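Local coordinates for protein beta-N-acetylhexosaminidase (Beutenbergia cavernae, PDB 5BU9) that probably hydrolyses terminal non-reducing N-acetyl-D-hexosamine residues from N-acetyl-beta-D-hexosaminides, as a member of glycosyl hydrolase family 3, at residues N39-G44 against I295-A300; V76-E81 against V85-G90; T115-E120 against N168-G173; F152-G157 against V182-P187; T230-Y235 against D268-A273. One frame throughout, in Å; residues are numbered along the deposited sequence.

Contact 1: N39-G44 against I295-A300; sequences NVFLAG and IVLVSA
Phe41 and Ser299 make the tight part of this contact. Phe41 CD2 lies 3.5 Å from Ser299 CB, which approaches obliquely to the ring. Phe41 CG is anti to the backbone N (chi1 169°), which carries the ring toward segment 295-300. Leu297 adds a second apolar touch: its CD1 lies 4.2 Å from Phe41 CB. The Asn39 end is looser. There Asn39 ND2 and Ile295 CD1 are 4.0 Å apart, and the two side chains cross at about a right angle. The far end is the more open one: Ala43 is partly exposed and Ala300 exposed.

The two strands are not paired. Both flank strand 15-20 in the TIM barrel, and the side chains meet in the barrel interior, with Met16 of that strand also packed against Phe41 and Leu297. The polar groups find their partners outside the two segments. Asn39 OD1 accepts from Lys337 NZ, and Asn39 ND2 donates to Phe15 O. Ser299 N donates to Asp269 OD1. The contact itself is therefore held by apolar packing, while the polar atoms tie each segment to neighbouring parts of the barrel, among them strand 15-20 and the loop with Asp269.

Contact 2: V76-E81 against V85-G90; sequences VATDQE and VQVLRG
Gln80 and Gln86 face each other as an antiparallel non-hydrogen-bonded pair, with CA atoms 4.5 Å apart. Backbone bonds lie beyond this pair: Val87 N donates to Asp79 O at 3.0 Å, and a weak bond runs from Glu81 N to Val85 O. The Gln80 side chain bends at chi2 (83°) and turns its amide onto the backbone of Leu88. Its OE1 takes Leu88 N in the carbonyl plane, on a lone pair, at 3.0 Å. Its NE2 gives to Leu88 O at 2.8 Å. Leu88 O also accepts from Gln86 NE2, so two amides grip one carbonyl. Gln86 NE2 is also hydrogen-bonded to Ser94 O. The planes of those two amides are 74° apart, and Gln86 CG sits 3.2 Å from Gln80 OE1.

The segments form a beta hairpin, in which strand 75-82 of the barrel folds back through the short strand 85-86. Asp79 CB touches Val87 CG2 and Val85 CG1. The Glu81 side chain crosses Val85 at a slant, with Glu81 OE2 3.5 Å from Val85 CG1; that oxygen forms salt bridges to Lys184 and Arg154. Thr78 sets OG1 against Val87 CB and CG2 against Leu88 CD1, while OG1 is hydrogen-bonded to Leu42 O.

Contact 3: T115-E120 against N168-G173; sequences TTWGAE and NAFSAG
Thr115 and Gly173 bring two helices together at very short range. Their CA atoms are 4.0 Å apart. Gly173 has no side chain, so its backbone comes right up to Thr115. Thr115 OG1 lies 3.2 Å from Gly173 CA. The CA of Thr115 also points its hydrogen at the carbonyl of Gly173, a CA-H...O contact of 3.3 Å between Thr115 CA and Gly173 O, with 157° at the hydrogen. The methyl of Thr115, CG2, skirts the same oxygen more loosely.

A second touch is aromatic. Trp117 and Phe170 reach toward each other, crossing at about a right angle. Phe170 CE2 meets the indole at its edge, near the indole plane, 4.0 Å from Trp117 CE3. Phe170 CD2 is 4.1 Å from Trp117 CZ3. The Phe170 ring is carried there by a chi1 of 175°, which sets CG anti to the backbone N.

The next shell holds these groups in place. Thr115 OG1 is hydrogen-bonded to Gln111 O, one turn earlier in its own helix. Thr115 O accepts from Ser177 OG, just past the end of the partner helix. Gln102 touches both Trp117 and Phe170. Ser94, Ile96 and Leu110 also lie against the indole.

This is plain helix packing on the outside of the barrel. Helix 107-123 precedes strand 128-129, and helix 160-176 precedes strand 180-186, two parallel neighbours in the sheet. The short helix 99-102 adjoins the aromatic pair, next to the hairpin of strands 75-82 and 85-86, where Gln102 NE2 is bonded to Glu81 O.

Contact 4: F152-G157 against V182-P187; sequences FHREFG and VIKHFP. With GOL (glycerol), chain C.
Arg154 meets Lys184 and His185 across this contact by van der Waals touch and through a shared glycerol. The direct touches are light. Arg154 NH2 lies 3.8 Å from His185 CE1 and 3.9 Å from Lys184 CE. The guanidinium and imidazole planes stand 88° apart, and NH2 comes in at the edge of the His185 ring. Lys184 CG covers one face of that ring, over its centre.

Hydrogen bonds run through the glycerol, which probably came from the crystallisation liquor. Its O3 is gripped three times. His185 NE2 lies 2.6 Å from glycerol O3, and either atom could be the donor. Arg154 NH2 and Lys184 NZ each give to O3 at 3.1 Å. Lys184 NZ also reaches glycerol O2. The lysine chain is extended beyond CG, and this carries NZ out to the ligand. His185 ND1 is hydrogen-bonded to Asp135 OD2, which, with Lys184 CG over one face, limits the rotation of the ring. Arg154 NH1 donates to Pro148 O, and Lys184 NZ to Leu130 O.

The segment 182-187 carries the sequence KHFP, part of a signature familiar in beta-N-acetylhexosaminidases of this family. It ends a barrel strand, and the chain turns a corner at His185. The peptide bonds before His185 and before Pro187 are both cis. The site lies at the C-terminal ends of the barrel strands, where family 3 enzymes have their active site.

Charge forms the third group. Arg154 NH2 and Lys184 NZ are 4.0 Å apart, and their shared partner Glu81 would offset the like charges.

Contact 5: T230-Y235 against D268-A273; sequences TSTAVY and DDVSAA
Thr230 and Asp268 meet where two parallel barrel strands, 227-230 and 264-267, run out into the loops of the TIM barrel rim. One weak hydrogen bond joins their backbones, from Asp268 N to Thr230 O at 3.0 Å, with 132° at the hydrogen. The same carbonyl is brushed by Asp268 CB, 3.3 Å from Thr230 O.

A water makes a further bridge. It accepts from Thr232 N at 2.9 Å and donates to Asp268 OD2 at 2.7 Å. Asp268 CG lies anti to the backbone N (chi1 -168°), which places the carboxylate there. Its other oxygen, OD1, takes a weak bond from Asp269 N and is also hydrogen-bonded to the bound glycerol. Both carboxylate oxygens therefore have partners. Apolar contact is slight: Thr232 CG2 lies 4.4 Å from Asp268 CB and a little farther from Val270 CG1.

Each loop is shaped by its own polar side chains. Ser231 OG accepts from Ala233 N in an ST turn, and donates to Tyr235 OH. Asp269 OD1 accepts from Ser271 N in an Asx turn, from above the carboxylate plane, and from Ser271 OG on its syn lone pair. Asp269 OD2 receives Ala272 N, nearly straight at 174°.

Around the contact, Ser231 is hydrogen-bonded through its backbone to Phe186 at the end of strand 180-186. Val270 packs on strand 296-298, and its carbonyl is tied to Arg284 of helix 281-291.

How the contacts relate
Contacts 1, 2, 4 and 5 gather round one pocket at the barrel rim, where a glycerol is bound. It is hydrogen-bonded to Asp79 of contact 2, Arg154, Lys184 and His185 of contact 4, and Asp268 of contact 5; the side chain of Leu297 of contact 1 also lies close to it. Glu81 joins contacts 2 and 4. Contacts 4 and 5 meet where Pro187 CD is 3.5 Å from Tyr235 CE1. Contacts 1 and 5 meet where Leu297 O is 3.1 Å from Val270 N. Contact 3 stands apart on the outer helices, its centre about 26 Å from that of contact 5, but Phe170 CZ lies 3.7 Å from Gln80 O of contact 2.

Contact 1: N39-G44 against I295-A300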
# COMPACT_ATOMS: atom_id res chain seq x y z
N ASN A 39 1.20 -12.29 1.33
CA ASN A 39 1.92 -11.08 1.67
C ASN A 39 1.56 -10.67 3.09
O ASN A 39 0.46 -10.92 3.54
CB ASN A 39 1.58 -9.95 0.70
CG ASN A 39 1.64 -10.38 -0.75
OD1 ASN A 39 2.71 -10.58 -1.30
ND2 ASN A 39 0.47 -10.53 -1.37
N VAL A 40 2.51 -10.01 3.78
CA VAL A 40 2.27 -9.55 5.13
C VAL A 40 2.68 -8.09 5.31
O VAL A 40 3.42 -7.52 4.52
CB VAL A 40 2.98 -10.44 6.16
CG1 VAL A 40 2.42 -11.84 6.11
CG2 VAL A 40 4.45 -10.48 5.88
N PHE A 41 2.16 -7.52 6.38
CA PHE A 41 2.38 -6.13 6.69
C PHE A 41 2.64 -6.02 8.19
O PHE A 41 1.86 -6.52 8.98
CB PHE A 41 1.16 -5.29 6.29
CG PHE A 41 1.21 -3.90 6.80
CD1 PHE A 41 1.91 -2.92 6.10
CD2 PHE A 41 0.59 -3.56 8.00
CE1 PHE A 41 1.96 -1.61 6.60
CE2 PHE A 41 0.63 -2.26 8.48
CZ PHE A 41 1.33 -1.28 7.78
N LEU A 42 3.72 -5.37 8.59
CA LEU A 42 3.99 -5.17 10.02
C LEU A 42 3.39 -3.86 10.52
O LEU A 42 3.76 -2.78 10.03
CB LEU A 42 5.51 -5.19 10.28
CG LEU A 42 6.10 -6.59 10.48
CD1 LEU A 42 6.07 -7.41 9.25
CD2 LEU A 42 7.52 -6.48 11.01
N ALA A 43 2.46 -3.95 11.48
CA ALA A 43 1.61 -2.82 11.88
C ALA A 43 2.01 -2.26 13.23
O ALA A 43 2.70 -2.91 13.99
CB ALA A 43 0.16 -3.22 11.93
N GLY A 44 1.52 -1.05 13.53
CA GLY A 44 1.72 -0.42 14.82
C GLY A 44 2.93 0.49 14.95
O GLY A 44 3.26 1.20 14.01
N ILE A 295 -3.68 -6.10 -4.79
CA ILE A 295 -3.49 -6.53 -3.41
C ILE A 295 -4.44 -5.78 -2.46
O ILE A 295 -4.44 -4.54 -2.41
CB ILE A 295 -2.01 -6.36 -2.96
CG1 ILE A 295 -1.07 -7.27 -3.77
CG2 ILE A 295 -1.87 -6.59 -1.43
CD1 ILE A 295 0.46 -7.09 -3.43
N VAL A 296 -5.26 -6.54 -1.74
CA VAL A 296 -6.18 -5.99 -0.77
C VAL A 296 -5.48 -5.97 0.58
O VAL A 296 -5.08 -7.02 1.12
CB VAL A 296 -7.47 -6.82 -0.72
CG1 VAL A 296 -8.45 -6.25 0.31
CG2 VAL A 296 -8.11 -6.88 -2.14
N LEU A 297 -5.29 -4.77 1.13
CA LEU A 297 -4.57 -4.62 2.38
C LEU A 297 -5.53 -4.86 3.55
O LEU A 297 -6.54 -4.19 3.66
CB LEU A 297 -3.94 -3.23 2.45
CG LEU A 297 -3.15 -2.92 3.73
CD1 LEU A 297 -1.99 -3.88 3.89
CD2 LEU A 297 -2.67 -1.47 3.73
N VAL A 298 -5.23 -5.85 4.39
CA VAL A 298 -6.05 -6.15 5.58
C VAL A 298 -5.14 -6.07 6.82
O VAL A 298 -4.73 -7.09 7.35
CB VAL A 298 -6.73 -7.54 5.44
CG1 VAL A 298 -7.77 -7.75 6.51
CG2 VAL A 298 -7.39 -7.66 4.07
N SER A 299 -4.81 -4.85 7.25
CA SER A 299 -3.74 -4.64 8.23
C SER A 299 -4.25 -4.44 9.66
O SER A 299 -3.91 -5.22 10.55
CB SER A 299 -2.91 -3.42 7.82
OG SER A 299 -3.74 -2.32 7.47
N ALA A 300 -5.07 -3.40 9.87
CA ALA A 300 -5.49 -3.02 11.22
C ALA A 300 -6.19 -4.20 11.89
O ALA A 300 -5.91 -4.51 13.04
CB ALA A 300 -6.44 -1.76 11.18

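Contact 2: V76-E81 against V85-G90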
# COMPACT_ATOMS: atom_id res chain seq x y z
N VAL A 76 6.94 -8.45 2.21
CA VAL A 76 6.93 -8.08 3.62
C VAL A 76 7.00 -6.56 3.68
O VAL A 76 8.04 -5.96 3.38
CB VAL A 76 8.10 -8.72 4.39
CG1 VAL A 76 7.93 -8.45 5.85
CG2 VAL A 76 8.21 -10.20 4.12
N ALA A 77 5.89 -5.95 4.05
CA ALA A 77 5.75 -4.51 3.98
C ALA A 77 5.65 -3.93 5.35
O ALA A 77 5.23 -4.62 6.28
CB ALA A 77 4.49 -4.14 3.17
N THR A 78 5.98 -2.65 5.48
CA THR A 78 5.56 -1.89 6.66
C THR A 78 5.36 -0.43 6.23
O THR A 78 5.58 -0.08 5.08
CB THR A 78 6.57 -2.01 7.85
OG1 THR A 78 6.01 -1.38 9.00
CG2 THR A 78 7.87 -1.32 7.53
N ASP A 79 4.89 0.39 7.16
CA ASP A 79 4.75 1.83 6.96
C ASP A 79 5.96 2.59 7.46
O ASP A 79 5.96 3.00 8.64
CB ASP A 79 3.52 2.39 7.71
CG ASP A 79 2.22 2.26 6.92
OD1 ASP A 79 2.23 1.82 5.75
OD2 ASP A 79 1.17 2.62 7.51
N GLN A 80 6.96 2.81 6.60
CA GLN A 80 8.17 3.52 7.05
C GLN A 80 8.31 4.82 6.25
O GLN A 80 9.19 4.95 5.43
CB GLN A 80 9.42 2.63 6.92
CG GLN A 80 10.65 3.10 7.76
CD GLN A 80 10.61 2.65 9.23
OE1 GLN A 80 9.55 2.46 9.79
NE2 GLN A 80 11.79 2.46 9.84
N GLU A 81 7.42 5.78 6.49
CA GLU A 81 7.46 7.07 5.79
C GLU A 81 8.47 7.99 6.43
O GLU A 81 9.16 8.74 5.75
CB GLU A 81 6.09 7.78 5.79
CG GLU A 81 4.95 7.03 5.10
CD GLU A 81 3.59 7.65 5.39
OE1 GLU A 81 3.49 8.87 5.65
OE2 GLU A 81 2.59 6.91 5.39
N VAL A 85 4.80 8.76 10.90
CA VAL A 85 4.51 7.40 10.42
C VAL A 85 5.81 6.62 10.22
O VAL A 85 6.41 6.60 9.14
CB VAL A 85 3.67 7.42 9.10
CG1 VAL A 85 3.37 5.97 8.64
CG2 VAL A 85 2.33 8.19 9.29
N GLN A 86 6.26 6.00 11.29
CA GLN A 86 7.46 5.17 11.23
C GLN A 86 7.20 3.97 12.12
O GLN A 86 7.32 4.06 13.34
CB GLN A 86 8.72 5.95 11.67
CG GLN A 86 10.03 5.15 11.46
CD GLN A 86 11.28 5.85 11.95
OE1 GLN A 86 11.34 7.08 11.97
NE2 GLN A 86 12.29 5.07 12.34
N VAL A 87 6.80 2.85 11.52
CA VAL A 87 6.40 1.72 12.33
C VAL A 87 7.63 1.14 13.04
O VAL A 87 7.56 0.72 14.18
CB VAL A 87 5.71 0.64 11.50
CG1 VAL A 87 5.59 -0.65 12.34
CG2 VAL A 87 4.32 1.12 11.00
N LEU A 88 8.77 1.13 12.35
CA LEU A 88 9.94 0.42 12.88
C LEU A 88 10.96 1.41 13.41
O LEU A 88 11.56 2.21 12.66
CB LEU A 88 10.55 -0.48 11.80
CG LEU A 88 9.59 -1.60 11.33
CD1 LEU A 88 10.20 -2.42 10.20
CD2 LEU A 88 9.17 -2.51 12.50
N ARG A 89 11.18 1.34 14.71
CA ARG A 89 12.03 2.28 15.40
C ARG A 89 12.91 1.52 16.37
O ARG A 89 12.67 0.34 16.60
CB ARG A 89 11.18 3.34 16.13
CG ARG A 89 11.80 4.74 16.15
CD ARG A 89 11.07 5.64 17.13
NE ARG A 89 9.63 5.62 16.88
CZ ARG A 89 9.03 6.33 15.93
NH1 ARG A 89 7.69 6.26 15.77
NH2 ARG A 89 9.76 7.11 15.13
N GLY A 90 13.93 2.16 16.93
CA GLY A 90 14.73 1.53 17.96
C GLY A 90 16.12 1.15 17.50
O GLY A 90 16.61 1.71 16.51

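Contact 3: T115-E120 against N168-G173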
# COMPACT_ATOMS: atom_id res chain seq x y z
N THR A 115 18.57 5.68 1.17
CA THR A 115 19.34 4.46 0.95
C THR A 115 19.68 3.84 2.31
O THR A 115 19.58 2.62 2.51
CB THR A 115 20.63 4.75 0.17
OG1 THR A 115 20.29 5.38 -1.07
CG2 THR A 115 21.40 3.46 -0.09
N THR A 116 20.09 4.69 3.23
CA THR A 116 20.39 4.26 4.58
C THR A 116 19.14 3.68 5.23
O THR A 116 19.19 2.57 5.76
CB THR A 116 20.91 5.43 5.41
OG1 THR A 116 22.07 5.97 4.76
CG2 THR A 116 21.28 4.98 6.83
N TRP A 117 18.01 4.40 5.15
CA TRP A 117 16.75 3.95 5.78
C TRP A 117 16.32 2.62 5.19
O TRP A 117 15.90 1.71 5.90
CB TRP A 117 15.64 4.99 5.58
CG TRP A 117 16.02 6.30 6.14
CD1 TRP A 117 16.91 6.52 7.15
CD2 TRP A 117 15.56 7.59 5.72
NE1 TRP A 117 17.03 7.87 7.38
CE2 TRP A 117 16.21 8.55 6.51
CE3 TRP A 117 14.66 8.02 4.74
CZ2 TRP A 117 15.98 9.92 6.38
CZ3 TRP A 117 14.43 9.38 4.60
CH2 TRP A 117 15.09 10.31 5.41
N GLY A 118 16.45 2.50 3.88
CA GLY A 118 16.16 1.25 3.20
C GLY A 118 17.00 0.07 3.65
O GLY A 118 16.47 -1.04 3.77
N ALA A 119 18.30 0.31 3.88
CA ALA A 119 19.24 -0.75 4.29
C ALA A 119 18.82 -1.35 5.65
O ALA A 119 18.94 -2.55 5.90
CB ALA A 119 20.67 -0.21 4.36
N GLU A 120 18.32 -0.48 6.53
CA GLU A 120 17.83 -0.87 7.83
C GLU A 120 16.57 -1.71 7.65
O GLU A 120 16.42 -2.75 8.27
CB GLU A 120 17.55 0.36 8.70
CG GLU A 120 18.76 1.30 8.87
CD GLU A 120 18.37 2.67 9.43
OE1 GLU A 120 17.16 2.97 9.50
OE2 GLU A 120 19.28 3.46 9.78
N ASN A 168 10.50 10.69 -5.54
CA ASN A 168 11.23 9.83 -6.48
C ASN A 168 12.66 9.58 -6.00
O ASN A 168 13.24 8.53 -6.27
CB ASN A 168 11.25 10.42 -7.89
CG ASN A 168 9.92 10.30 -8.59
OD1 ASN A 168 9.05 9.56 -8.14
ND2 ASN A 168 9.76 11.03 -9.70
N ALA A 169 13.21 10.56 -5.29
CA ALA A 169 14.53 10.45 -4.71
C ALA A 169 14.45 9.39 -3.63
O ALA A 169 15.28 8.48 -3.56
CB ALA A 169 14.98 11.76 -4.16
N PHE A 170 13.41 9.48 -2.80
CA PHE A 170 13.19 8.55 -1.69
C PHE A 170 13.06 7.13 -2.24
O PHE A 170 13.72 6.22 -1.77
CB PHE A 170 11.94 9.00 -0.88
CG PHE A 170 11.50 8.07 0.25
CD1 PHE A 170 10.71 6.95 -0.01
CD2 PHE A 170 11.78 8.39 1.57
CE1 PHE A 170 10.26 6.14 1.01
CE2 PHE A 170 11.32 7.58 2.60
CZ PHE A 170 10.56 6.45 2.32
N SER A 171 12.24 6.97 -3.27
CA SER A 171 12.04 5.68 -3.91
C SER A 171 13.36 5.13 -4.43
O SER A 171 13.69 3.95 -4.21
CB SER A 171 11.02 5.79 -5.07
OG SER A 171 9.70 6.00 -4.61
N ALA A 172 14.13 5.98 -5.10
CA ALA A 172 15.41 5.55 -5.68
C ALA A 172 16.39 4.98 -4.64
O ALA A 172 17.03 3.96 -4.88
CB ALA A 172 16.04 6.70 -6.44
N GLY A 173 16.50 5.63 -3.48
CA GLY A 173 17.39 5.15 -2.43
C GLY A 173 16.89 3.86 -1.80
O GLY A 173 17.64 2.96 -1.44

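Contact 4: F152-G157 against V182-P187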
# COMPACT_ATOMS: atom_id res chain seq x y z
N PHE A 152 -0.35 15.80 9.64
CA PHE A 152 0.73 14.97 10.16
C PHE A 152 2.06 15.22 9.47
O PHE A 152 3.02 14.48 9.71
CB PHE A 152 0.36 13.49 10.00
CG PHE A 152 -0.71 13.01 10.95
CD1 PHE A 152 -0.45 12.93 12.33
CD2 PHE A 152 -1.96 12.62 10.47
CE1 PHE A 152 -1.42 12.47 13.20
CE2 PHE A 152 -2.95 12.16 11.33
CZ PHE A 152 -2.68 12.08 12.72
N HIS A 153 2.12 16.23 8.61
CA HIS A 153 3.36 16.58 7.88
C HIS A 153 3.88 15.42 7.02
O HIS A 153 5.09 15.22 6.92
CB HIS A 153 4.45 17.04 8.85
CG HIS A 153 3.97 18.02 9.87
ND1 HIS A 153 3.30 19.18 9.53
CD2 HIS A 153 4.03 18.01 11.22
CE1 HIS A 153 2.97 19.83 10.63
NE2 HIS A 153 3.40 19.15 11.67
N ARG A 154 2.96 14.66 6.40
CA ARG A 154 3.34 13.50 5.60
C ARG A 154 3.52 13.81 4.12
O ARG A 154 3.90 12.93 3.36
CB ARG A 154 2.31 12.39 5.74
CG ARG A 154 2.18 11.90 7.15
CD ARG A 154 0.90 11.07 7.24
NE ARG A 154 0.95 9.82 6.47
CZ ARG A 154 -0.12 9.05 6.23
NH1 ARG A 154 -1.32 9.40 6.67
NH2 ARG A 154 0.00 7.93 5.53
N GLU A 155 3.27 15.07 3.74
CA GLU A 155 3.44 15.55 2.37
C GLU A 155 4.89 16.02 2.21
O GLU A 155 5.50 16.48 3.17
CB GLU A 155 2.45 16.70 2.03
CG GLU A 155 2.85 18.13 2.57
CD GLU A 155 2.43 18.35 4.03
OE1 GLU A 155 2.03 17.38 4.69
OE2 GLU A 155 2.52 19.49 4.53
N PHE A 156 5.42 15.91 0.99
CA PHE A 156 6.77 16.40 0.68
C PHE A 156 6.73 17.89 0.33
O PHE A 156 7.75 18.56 0.39
CB PHE A 156 7.39 15.60 -0.47
CG PHE A 156 7.93 14.24 -0.07
CD1 PHE A 156 9.17 14.12 0.56
CD2 PHE A 156 7.22 13.08 -0.37
CE1 PHE A 156 9.68 12.87 0.90
CE2 PHE A 156 7.71 11.83 -0.02
CZ PHE A 156 8.95 11.72 0.62
N GLY A 157 5.56 18.40 -0.01
CA GLY A 157 5.42 19.77 -0.47
C GLY A 157 4.04 20.03 -1.09
O GLY A 157 3.10 19.26 -0.90
N VAL A 182 5.75 1.85 -2.54
CA VAL A 182 4.37 1.97 -3.00
C VAL A 182 3.97 3.43 -2.97
O VAL A 182 3.86 4.00 -1.90
CB VAL A 182 3.45 1.16 -2.11
CG1 VAL A 182 2.00 1.27 -2.61
CG2 VAL A 182 3.94 -0.32 -2.06
N ILE A 183 3.78 4.08 -4.11
CA ILE A 183 3.42 5.51 -4.03
C ILE A 183 1.94 5.59 -3.62
O ILE A 183 1.13 4.76 -4.04
CB ILE A 183 3.73 6.25 -5.36
CG1 ILE A 183 3.03 5.62 -6.54
CG2 ILE A 183 5.24 6.23 -5.63
CD1 ILE A 183 3.13 6.47 -7.77
N LYS A 184 1.60 6.54 -2.76
CA LYS A 184 0.25 6.58 -2.17
C LYS A 184 -0.17 8.06 -1.93
O LYS A 184 0.71 8.92 -1.84
CB LYS A 184 0.24 5.77 -0.88
CG LYS A 184 1.11 6.33 0.25
CD LYS A 184 1.12 5.31 1.38
CE LYS A 184 1.67 5.89 2.66
NZ LYS A 184 1.79 4.86 3.77
N HIS A 185 -1.46 8.39 -1.89
CA HIS A 185 -2.60 7.50 -2.10
C HIS A 185 -3.41 7.99 -3.30
O HIS A 185 -4.08 9.01 -3.21
CB HIS A 185 -3.54 7.46 -0.87
CG HIS A 185 -2.83 7.38 0.45
ND1 HIS A 185 -2.07 8.42 0.95
CD2 HIS A 185 -2.81 6.41 1.39
CE1 HIS A 185 -1.59 8.07 2.13
NE2 HIS A 185 -2.04 6.86 2.43
N PHE A 186 -3.38 7.24 -4.39
CA PHE A 186 -3.97 7.68 -5.65
C PHE A 186 -5.50 7.74 -5.55
O PHE A 186 -6.12 6.82 -5.02
CB PHE A 186 -3.54 6.72 -6.77
CG PHE A 186 -3.91 7.18 -8.12
CD1 PHE A 186 -3.03 7.96 -8.85
CD2 PHE A 186 -5.12 6.84 -8.67
CE1 PHE A 186 -3.35 8.40 -10.12
CE2 PHE A 186 -5.47 7.29 -9.97
CZ PHE A 186 -4.58 8.07 -10.68
N PRO A 187 -6.12 8.80 -6.07
CA PRO A 187 -5.54 9.90 -6.87
C PRO A 187 -5.06 11.13 -6.08
O PRO A 187 -4.71 12.15 -6.69
CB PRO A 187 -6.71 10.30 -7.79
CG PRO A 187 -7.95 10.05 -6.92
CD PRO A 187 -7.60 8.82 -6.06
C1 GOL C . -2.00 2.10 6.14
O1 GOL C . -3.32 2.58 6.40
C2 GOL C . -1.19 3.14 5.36
O2 GOL C . -0.42 2.55 4.31
C3 GOL C . -2.08 4.27 4.84
O3 GOL C . -1.26 5.33 4.40

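Contact 5: T230-Y235 against D268-A273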
# COMPACT_ATOMS: atom_id res chain seq x y z
N THR A 230 -4.17 2.96 -3.65
CA THR A 230 -5.36 3.78 -3.88
C THR A 230 -5.99 4.23 -2.54
O THR A 230 -5.93 3.52 -1.53
CB THR A 230 -6.41 3.00 -4.68
OG1 THR A 230 -6.66 1.77 -3.99
CG2 THR A 230 -5.94 2.71 -6.15
N SER A 231 -6.56 5.44 -2.59
CA SER A 231 -7.42 6.06 -1.59
C SER A 231 -8.82 5.44 -1.50
O SER A 231 -9.31 4.91 -2.50
CB SER A 231 -7.57 7.54 -1.97
OG SER A 231 -8.52 8.22 -1.21
N THR A 232 -9.49 5.54 -0.35
CA THR A 232 -10.89 5.11 -0.28
C THR A 232 -11.85 6.29 -0.26
O THR A 232 -13.05 6.10 -0.17
CB THR A 232 -11.19 4.24 0.94
OG1 THR A 232 -10.82 4.94 2.11
CG2 THR A 232 -10.45 2.90 0.88
N ALA A 233 -11.33 7.50 -0.37
CA ALA A 233 -12.17 8.70 -0.46
C ALA A 233 -13.04 8.66 -1.71
O ALA A 233 -12.71 7.99 -2.68
CB ALA A 233 -11.28 9.96 -0.47
N VAL A 234 -14.16 9.38 -1.69
CA VAL A 234 -14.99 9.51 -2.88
C VAL A 234 -14.60 10.80 -3.58
O VAL A 234 -14.57 11.85 -2.95
CB VAL A 234 -16.48 9.50 -2.55
CG1 VAL A 234 -17.25 9.70 -3.80
CG2 VAL A 234 -16.89 8.16 -1.91
N TYR A 235 -14.26 10.72 -4.87
CA TYR A 235 -13.76 11.90 -5.61
C TYR A 235 -14.84 12.44 -6.54
O TYR A 235 -15.00 11.95 -7.64
CB TYR A 235 -12.48 11.55 -6.42
CG TYR A 235 -11.31 11.29 -5.49
CD1 TYR A 235 -11.18 10.07 -4.84
CD2 TYR A 235 -10.40 12.31 -5.19
CE1 TYR A 235 -10.14 9.85 -3.90
CE2 TYR A 235 -9.36 12.11 -4.26
CZ TYR A 235 -9.23 10.87 -3.63
OH TYR A 235 -8.20 10.66 -2.76
N ASP A 268 -5.67 0.98 0.11
CA ASP A 268 -5.48 1.44 1.48
C ASP A 268 -6.07 0.32 2.40
O ASP A 268 -6.81 -0.56 1.94
CB ASP A 268 -6.16 2.80 1.67
CG ASP A 268 -5.76 3.50 2.97
OD1 ASP A 268 -5.04 2.92 3.81
OD2 ASP A 268 -6.22 4.65 3.17
N ASP A 269 -5.73 0.30 3.67
CA ASP A 269 -6.32 -0.69 4.56
C ASP A 269 -7.84 -0.68 4.48
O ASP A 269 -8.43 0.37 4.69
CB ASP A 269 -5.94 -0.44 6.02
CG ASP A 269 -6.81 -1.26 6.95
OD1 ASP A 269 -6.62 -2.50 6.94
OD2 ASP A 269 -7.73 -0.69 7.59
N VAL A 270 -8.50 -1.80 4.20
CA VAL A 270 -9.96 -1.81 4.16
C VAL A 270 -10.55 -2.57 5.35
O VAL A 270 -11.76 -2.75 5.45
CB VAL A 270 -10.49 -2.40 2.85
CG1 VAL A 270 -10.12 -1.47 1.69
CG2 VAL A 270 -9.93 -3.85 2.63
N SER A 271 -9.68 -3.05 6.24
CA SER A 271 -10.11 -3.91 7.35
C SER A 271 -10.92 -3.15 8.40
O SER A 271 -11.94 -3.66 8.84
CB SER A 271 -8.91 -4.62 8.01
OG SER A 271 -8.15 -3.77 8.87
N ALA A 272 -10.48 -1.95 8.82
CA ALA A 272 -11.18 -1.25 9.90
C ALA A 272 -11.51 0.22 9.59
O ALA A 272 -12.27 0.86 10.32
CB ALA A 272 -10.36 -1.35 11.20
N ALA A 273 -10.94 0.75 8.52
CA ALA A 273 -11.20 2.12 8.08
C ALA A 273 -12.71 2.40 7.97
O ALA A 273 -13.44 1.69 7.23
CB ALA A 273 -10.51 2.39 6.75
O HOH W 1 -8.05 6.23 2.04